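Local coordinates for KLLA0C04147p (Kluyveromyces lactis, PDB 5H2D), which binds ergosterol through its oxysterol-binding-protein-related (ORD) domain, the part in this chain, and probably transfers sterol between membranes, at residues Ala89-Glu93 / Ile190-Asn195; Lys197-Tyr203 / Val226-Asn232. All blocks are in the same frame, centred on the assembly; numbering follows the deposited sequence.

Contact 1: residues Ala89-Glu93 / Ile190-Asn195; sequences AASFE and IRPDSN
In the sterol-binding domain of this OSBP-family protein, the C-terminal part of helix 84-90 meets the loop that leaves strand 178-190 of the large antiparallel beta-sheet. The two segments run side by side in the same direction, with CA pairs Ala90-Pro192 at 4.4 Å, Ser91-Asp193 at 5.2 Å and Glu93-Asn195 at 5.4 Å; together they bury 376 Å². Ala90, still near helical angles (-61/-23), is central. Its CB lies 4.1 Å from CG2 of Ile190, which is in the m,m rotamer, and its carbonyl accepts a nearly linear hydrogen bond from the backbone of Asp193 (N to Ala90 O, 2.8 Å, 175°). Water 1 accepts from Ser194 N (2.9 Å) and lies 2.9 Å from Ala90 O, to which it can donate. Asp193, with an m side chain, brings OD2 to 3.3 Å from Ser91 CA, while its OD1 turns to Lys160 in a salt bridge and to Gln9 in a hydrogen bond. Water 2 links Ser91 O (2.9 Å) with Ser194 OG (2.7 Å) where the backbones stand farther apart, before they close again at Glu93-Asn195. There Glu93, chi1 and chi2 both p, sets CB 3.8 Å from Ser194 OG, and its carbonyl completes the contact: Asn195, on positive phi (56/61) with chi1 t, donates from ND2 to Glu93 O at 3.0 Å.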
loop_
_atom_site.group_PDB
_atom_site.type_symbol
_atom_site.label_atom_id
_atom_site.label_comp_id
_atom_site.label_asym_id
_atom_site.label_seq_id
_atom_site.Cartn_x
_atom_site.Cartn_y
_atom_site.Cartn_z
ATOM N N ALA A 89 -7.836 16.673 0.250
ATOM C CA ALA A 89 -6.671 17.450 0.658
ATOM C C ALA A 89 -6.346 18.534 -0.368
ATOM O O ALA A 89 -6.090 19.691 -0.010
ATOM C CB ALA A 89 -5.467 16.527 0.862
ATOM N N ALA A 90 -6.361 18.174 -1.657
ATOM C CA ALA A 90 -6.013 19.134 -2.697
ATOM C C ALA A 90 -6.955 20.329 -2.712
ATOM O O ALA A 90 -6.574 21.399 -3.202
ATOM C CB ALA A 90 -6.019 18.459 -4.072
ATOM N N SER A 91 -8.163 20.174 -2.174
ATOM C CA SER A 91 -9.180 21.216 -2.274
ATOM C C SER A 91 -9.049 22.301 -1.210
ATOM O O SER A 91 -9.732 23.330 -1.312
ATOM C CB SER A 91 -10.571 20.586 -2.192
ATOM O OG SER A 91 -10.875 20.201 -0.864
ATOM N N PHE A 92 -8.195 22.122 -0.208
ATOM C CA PHE A 92 -8.095 23.063 0.904
ATOM C C PHE A 92 -6.984 24.078 0.650
ATOM O O PHE A 92 -5.849 23.709 0.340
ATOM C CB PHE A 92 -7.857 22.309 2.219
ATOM C CG PHE A 92 -8.938 21.311 2.537
ATOM C CD1 PHE A 92 -10.271 21.682 2.489
ATOM C CD2 PHE A 92 -8.628 19.994 2.850
ATOM C CE1 PHE A 92 -11.276 20.767 2.760
ATOM C CE2 PHE A 92 -9.632 19.074 3.125
ATOM C CZ PHE A 92 -10.954 19.456 3.077
ATOM N N GLU A 93 -7.316 25.369 0.777
ATOM C CA GLU A 93 -6.311 26.398 0.533
ATOM C C GLU A 93 -5.259 26.432 1.634
ATOM O O GLU A 93 -4.111 26.815 1.391
ATOM C CB GLU A 93 -6.991 27.760 0.386
ATOM C CG GLU A 93 -7.861 28.148 1.567
ATOM C CD GLU A 93 -7.053 28.716 2.714
ATOM O OE1 GLU A 93 -5.907 29.148 2.465
ATOM O OE2 GLU A 93 -7.556 28.723 3.862
ATOM N N ILE A 190 1.092 16.760 -3.846
ATOM C CA ILE A 190 -0.228 17.363 -3.986
ATOM C C ILE A 190 -0.105 18.543 -4.936
ATOM O O ILE A 190 0.835 19.334 -4.821
ATOM C CB ILE A 190 -0.811 17.822 -2.638
ATOM C CG1 ILE A 190 -1.094 16.629 -1.715
ATOM C CG2 ILE A 190 -2.088 18.632 -2.880
ATOM C CD1 ILE A 190 -2.304 15.804 -2.123
ATOM N N ARG A 191 -1.040 18.638 -5.883
ATOM C CA ARG A 191 -1.218 19.824 -6.724
ATOM C C ARG A 191 -2.459 20.568 -6.235
ATOM O O ARG A 191 -3.580 20.226 -6.637
ATOM C CB ARG A 191 -1.364 19.429 -8.197
ATOM C CG ARG A 191 -0.046 19.049 -8.863
ATOM C CD ARG A 191 -0.245 18.444 -10.245
ATOM N NE ARG A 191 -0.684 17.052 -10.186
ATOM C CZ ARG A 191 0.128 16.021 -9.942
ATOM N NH1 ARG A 191 1.422 16.216 -9.715
ATOM N NH2 ARG A 191 -0.363 14.790 -9.914
ATOM N N PRO A 192 -2.312 21.590 -5.388
ATOM C CA PRO A 192 -3.484 22.167 -4.715
ATOM C C PRO A 192 -4.388 22.927 -5.669
ATOM O O PRO A 192 -3.941 23.511 -6.659
ATOM C CB PRO A 192 -2.865 23.118 -3.682
ATOM C CG PRO A 192 -1.427 22.693 -3.558
ATOM C CD PRO A 192 -1.054 22.184 -4.914
ATOM N N ASP A 193 -5.683 22.930 -5.339
ATOM C CA ASP A 193 -6.646 23.676 -6.143
ATOM C C ASP A 193 -6.341 25.166 -6.130
ATOM O O ASP A 193 -6.659 25.870 -7.094
ATOM C CB ASP A 193 -8.071 23.434 -5.638
ATOM C CG ASP A 193 -8.590 22.052 -5.979
ATOM O OD1 ASP A 193 -7.938 21.345 -6.775
ATOM O OD2 ASP A 193 -9.660 21.677 -5.461
ATOM N N SER A 194 -5.725 25.660 -5.060
ATOM C CA SER A 194 -5.412 27.077 -4.955
ATOM C C SER A 194 -4.416 27.287 -3.828
ATOM O O SER A 194 -4.270 26.448 -2.931
ATOM C CB SER A 194 -6.673 27.909 -4.705
ATOM O OG SER A 194 -7.125 27.731 -3.373
ATOM N N ASN A 195 -3.741 28.436 -3.880
ATOM C CA ASN A 195 -2.856 28.889 -2.811
ATOM C C ASN A 195 -1.779 27.848 -2.506
ATOM O O ASN A 195 -1.678 27.319 -1.396
ATOM C CB ASN A 195 -3.651 29.234 -1.549
ATOM C CG ASN A 195 -2.800 29.927 -0.506
ATOM O OD1 ASN A 195 -2.028 30.836 -0.825
ATOM N ND2 ASN A 195 -2.913 29.489 0.743
HETATM O O HOH W 1 -6.142 24.172 -2.571
HETATM O O HOH W 2 -8.721 25.762 -2.596
#

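Contact 2: residues Lys197-Tyr203 / Val226-Asn232; sequences KEELYTY and VKIVNHN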
loop_
_atom_site.group_PDB
_atom_site.type_symbol
_atom_site.label_atom_id
_atom_site.label_comp_id
_atom_site.label_asym_id
_atom_site.label_seq_id
_atom_site.Cartn_x
_atom_site.Cartn_y
_atom_site.Cartn_z
ATOM N N LYS A 197 1.983 26.109 -4.794
ATOM C CA LYS A 197 2.608 25.365 -5.871
ATOM C C LYS A 197 2.568 23.877 -5.538
ATOM O O LYS A 197 2.295 23.482 -4.401
ATOM C CB LYS A 197 4.053 25.824 -6.068
ATOM C CG LYS A 197 4.691 26.329 -4.776
ATOM C CD LYS A 197 6.174 25.986 -4.657
ATOM C CE LYS A 197 6.706 26.427 -3.301
ATOM N NZ LYS A 197 8.064 25.893 -3.008
ATOM N N GLU A 198 2.828 23.050 -6.548
ATOM C CA GLU A 198 2.981 21.617 -6.309
ATOM C C GLU A 198 3.905 21.391 -5.120
ATOM O O GLU A 198 4.965 22.016 -5.012
ATOM C CB GLU A 198 3.533 20.946 -7.567
ATOM C CG GLU A 198 3.656 19.434 -7.491
ATOM C CD GLU A 198 4.072 18.830 -8.822
ATOM O OE1 GLU A 198 3.183 18.447 -9.608
ATOM O OE2 GLU A 198 5.289 18.751 -9.093
ATOM N N GLU A 199 3.495 20.506 -4.207
ATOM C CA GLU A 199 4.201 20.313 -2.947
ATOM C C GLU A 199 4.439 18.829 -2.689
ATOM O O GLU A 199 3.655 17.978 -3.113
ATOM C CB GLU A 199 3.418 20.926 -1.771
ATOM C CG GLU A 199 2.040 20.326 -1.595
ATOM C CD GLU A 199 1.193 21.073 -0.597
ATOM O OE1 GLU A 199 0.089 20.582 -0.281
ATOM O OE2 GLU A 199 1.626 22.159 -0.152
ATOM N N LEU A 200 5.524 18.536 -1.978
ATOM C CA LEU A 200 5.954 17.168 -1.702
ATOM C C LEU A 200 5.895 16.874 -0.212
ATOM O O LEU A 200 6.527 17.573 0.585
ATOM C CB LEU A 200 7.380 16.932 -2.196
ATOM C CG LEU A 200 8.002 15.589 -1.805
ATOM C CD1 LEU A 200 7.248 14.448 -2.486
ATOM C CD2 LEU A 200 9.485 15.548 -2.158
ATOM N N TYR A 201 5.182 15.807 0.154
ATOM C CA TYR A 201 5.200 15.255 1.501
ATOM C C TYR A 201 5.991 13.952 1.489
ATOM O O TYR A 201 5.895 13.178 0.534
ATOM C CB TYR A 201 3.779 14.980 1.997
ATOM C CG TYR A 201 2.845 16.175 2.020
ATOM C CD1 TYR A 201 2.161 16.588 0.876
ATOM C CD2 TYR A 201 2.618 16.862 3.202
ATOM C CE1 TYR A 201 1.295 17.670 0.918
ATOM C CE2 TYR A 201 1.767 17.945 3.249
ATOM C CZ TYR A 201 1.105 18.344 2.110
ATOM O OH TYR A 201 0.244 19.428 2.169
ATOM N N THR A 202 6.779 13.702 2.534
ATOM C CA THR A 202 7.435 12.402 2.676
ATOM C C THR A 202 7.257 11.858 4.088
ATOM O O THR A 202 7.102 12.619 5.053
ATOM C CB THR A 202 8.940 12.456 2.342
ATOM O OG1 THR A 202 9.595 13.390 3.212
ATOM C CG2 THR A 202 9.175 12.869 0.895
ATOM N N TYR A 203 7.286 10.528 4.203
ATOM C CA TYR A 203 7.128 9.841 5.486
ATOM C C TYR A 203 7.497 8.377 5.311
ATOM O O TYR A 203 7.647 7.881 4.190
ATOM C CB TYR A 203 5.701 9.964 6.017
ATOM C CG TYR A 203 4.702 9.152 5.240
ATOM C CD1 TYR A 203 4.222 9.585 4.012
ATOM C CD2 TYR A 203 4.246 7.938 5.743
ATOM C CE1 TYR A 203 3.295 8.814 3.298
ATOM C CE2 TYR A 203 3.342 7.178 5.057
ATOM C CZ TYR A 203 2.874 7.609 3.844
ATOM O OH TYR A 203 1.956 6.811 3.196
ATOM N N VAL A 226 5.162 8.078 13.320
ATOM C CA VAL A 226 5.308 8.471 11.928
ATOM C C VAL A 226 5.435 9.985 11.882
ATOM O O VAL A 226 4.711 10.692 12.589
ATOM C CB VAL A 226 4.099 8.010 11.085
ATOM C CG1 VAL A 226 4.170 8.614 9.682
ATOM C CG2 VAL A 226 4.037 6.486 11.043
ATOM N N LYS A 227 6.351 10.486 11.057
ATOM C CA LYS A 227 6.496 11.920 10.855
ATOM C C LYS A 227 6.355 12.234 9.374
ATOM O O LYS A 227 7.052 11.648 8.543
ATOM C CB LYS A 227 7.843 12.431 11.381
ATOM C CG LYS A 227 8.047 13.917 11.161
ATOM C CD LYS A 227 9.282 14.438 11.883
ATOM C CE LYS A 227 9.500 15.914 11.573
ATOM N NZ LYS A 227 10.653 16.482 12.349
ATOM N N ILE A 228 5.437 13.141 9.052
ATOM C CA ILE A 228 5.223 13.599 7.686
ATOM C C ILE A 228 5.706 15.036 7.600
ATOM O O ILE A 228 5.335 15.872 8.437
ATOM C CB ILE A 228 3.743 13.502 7.287
ATOM C CG1 ILE A 228 3.211 12.092 7.550
ATOM C CG2 ILE A 228 3.553 13.935 5.844
ATOM C CD1 ILE A 228 1.727 12.020 7.377
ATOM N N VAL A 229 6.517 15.331 6.591
ATOM C CA VAL A 229 7.025 16.686 6.402
ATOM C C VAL A 229 6.617 17.188 5.026
ATOM O O VAL A 229 6.696 16.458 4.030
ATOM C CB VAL A 229 8.554 16.754 6.598
ATOM C CG1 VAL A 229 8.905 16.380 8.027
ATOM C CG2 VAL A 229 9.272 15.838 5.645
ATOM N N ASN A 230 6.155 18.436 4.978
ATOM C CA ASN A 230 5.904 19.118 3.716
ATOM C C ASN A 230 7.176 19.868 3.355
ATOM O O ASN A 230 7.526 20.853 4.014
ATOM C CB ASN A 230 4.714 20.064 3.827
ATOM C CG ASN A 230 4.418 20.782 2.523
ATOM O OD1 ASN A 230 5.329 21.124 1.764
ATOM N ND2 ASN A 230 3.143 21.002 2.249
ATOM N N HIS A 231 7.879 19.397 2.326
ATOM C CA HIS A 231 9.181 19.969 2.013
ATOM C C HIS A 231 9.082 21.375 1.454
ATOM O O HIS A 231 10.100 22.072 1.384
ATOM C CB HIS A 231 9.928 19.073 1.032
ATOM C CG HIS A 231 10.335 17.761 1.621
ATOM N ND1 HIS A 231 11.581 17.540 2.167
ATOM C CD2 HIS A 231 9.649 16.603 1.765
ATOM C CE1 HIS A 231 11.650 16.297 2.612
ATOM N NE2 HIS A 231 10.490 15.708 2.379
ATOM N N ASN A 232 7.890 21.808 1.067
ATOM C CA ASN A 232 7.733 23.115 0.460
ATOM C C ASN A 232 7.337 24.199 1.454
ATOM O O ASN A 232 7.722 25.357 1.254
ATOM C CB ASN A 232 6.706 23.039 -0.676
ATOM C CG ASN A 232 7.195 22.196 -1.851
ATOM O OD1 ASN A 232 7.229 20.961 -1.786
ATOM N ND2 ASN A 232 7.570 22.861 -2.935
HETATM O O HOH W 3 9.748 26.020 -0.404
HETATM O O HOH W 4 1.504 21.132 4.565
#
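Strands 199-203 and 219-230 are antiparallel neighbours in the large beta-sheet of the sterol-binding domain, their local axes 4.8 Å apart at 163°. Thr202 and Val229 form a hydrogen-bonded pair through Thr202 N to Val229 O (3.1 Å) and Val229 N to Thr202 O (3.2 Å); Tyr201 and Asn230 are the adjoining non-hydrogen-bonded pair. Beyond them His231 N donates to Leu200 O at 2.9 Å.

Side chains carry the pairing past the strand end. Asn232, chi1 m, points OD1 back to accept from Leu200 N (3.0 Å), standing in for a backbone carbonyl. Asn230, chi1 t, closes an Asx turn by taking the amide of Asn232 on OD1 (2.7 Å), and its ND2 donates to Glu199 OE2 (3.1 Å). The p rotamer of Glu199 also puts OE1 2.7 Å from Tyr201 OH, which donates to it, and Arg98 salt-bridges the same oxygen. The Tyr201 ring, chi1 m, has Asn230 CG over one face, and water 4 bridges its OH (3.2 Å) to Asn230 ND2 (2.8 Å).

Thr202, chi1 p, and Val229 point to the other face, and there His231, just past the strand and in its m rotamer, brings NE2 within 2.6 Å of Thr202 OG1, a short hydrogen bond. Tyr203, chi1 p, rests CB against Ile228 CG1 (3.6 Å) and CD2 against Val226 CG1 (4.0 Å), and its side chain lies about 7 Å from the bound ergosterol. The chemistry thus shifts from apolar packing at the sterol end to a polar network that holds the turn after strand 219-230 against its neighbour.

How the contacts relate
Contact 1 closes before contact 2 opens along the chain, and their centres lie 14 Å apart on the same side of the chain's centre. Strand 178-190 leads into the loop of contact 1, which returns as strand 199-203 of contact 2; these two strands are antiparallel neighbours, and Ile190 N lies 2.9 Å from Glu199 O, a probable hydrogen bond. Arg191 NH1 and Glu198 OE1 add a salt bridge at 2.8 Å, while Ile190 CG1 packs 3.7 Å from Tyr201 CE1. Helix 95-108 touches side chains of both contacts. Through contact 1, helix 84-90 packs on the loop that connects strand 178-190 to strand 199-203, whose far end comes near the ergosterol at Tyr203.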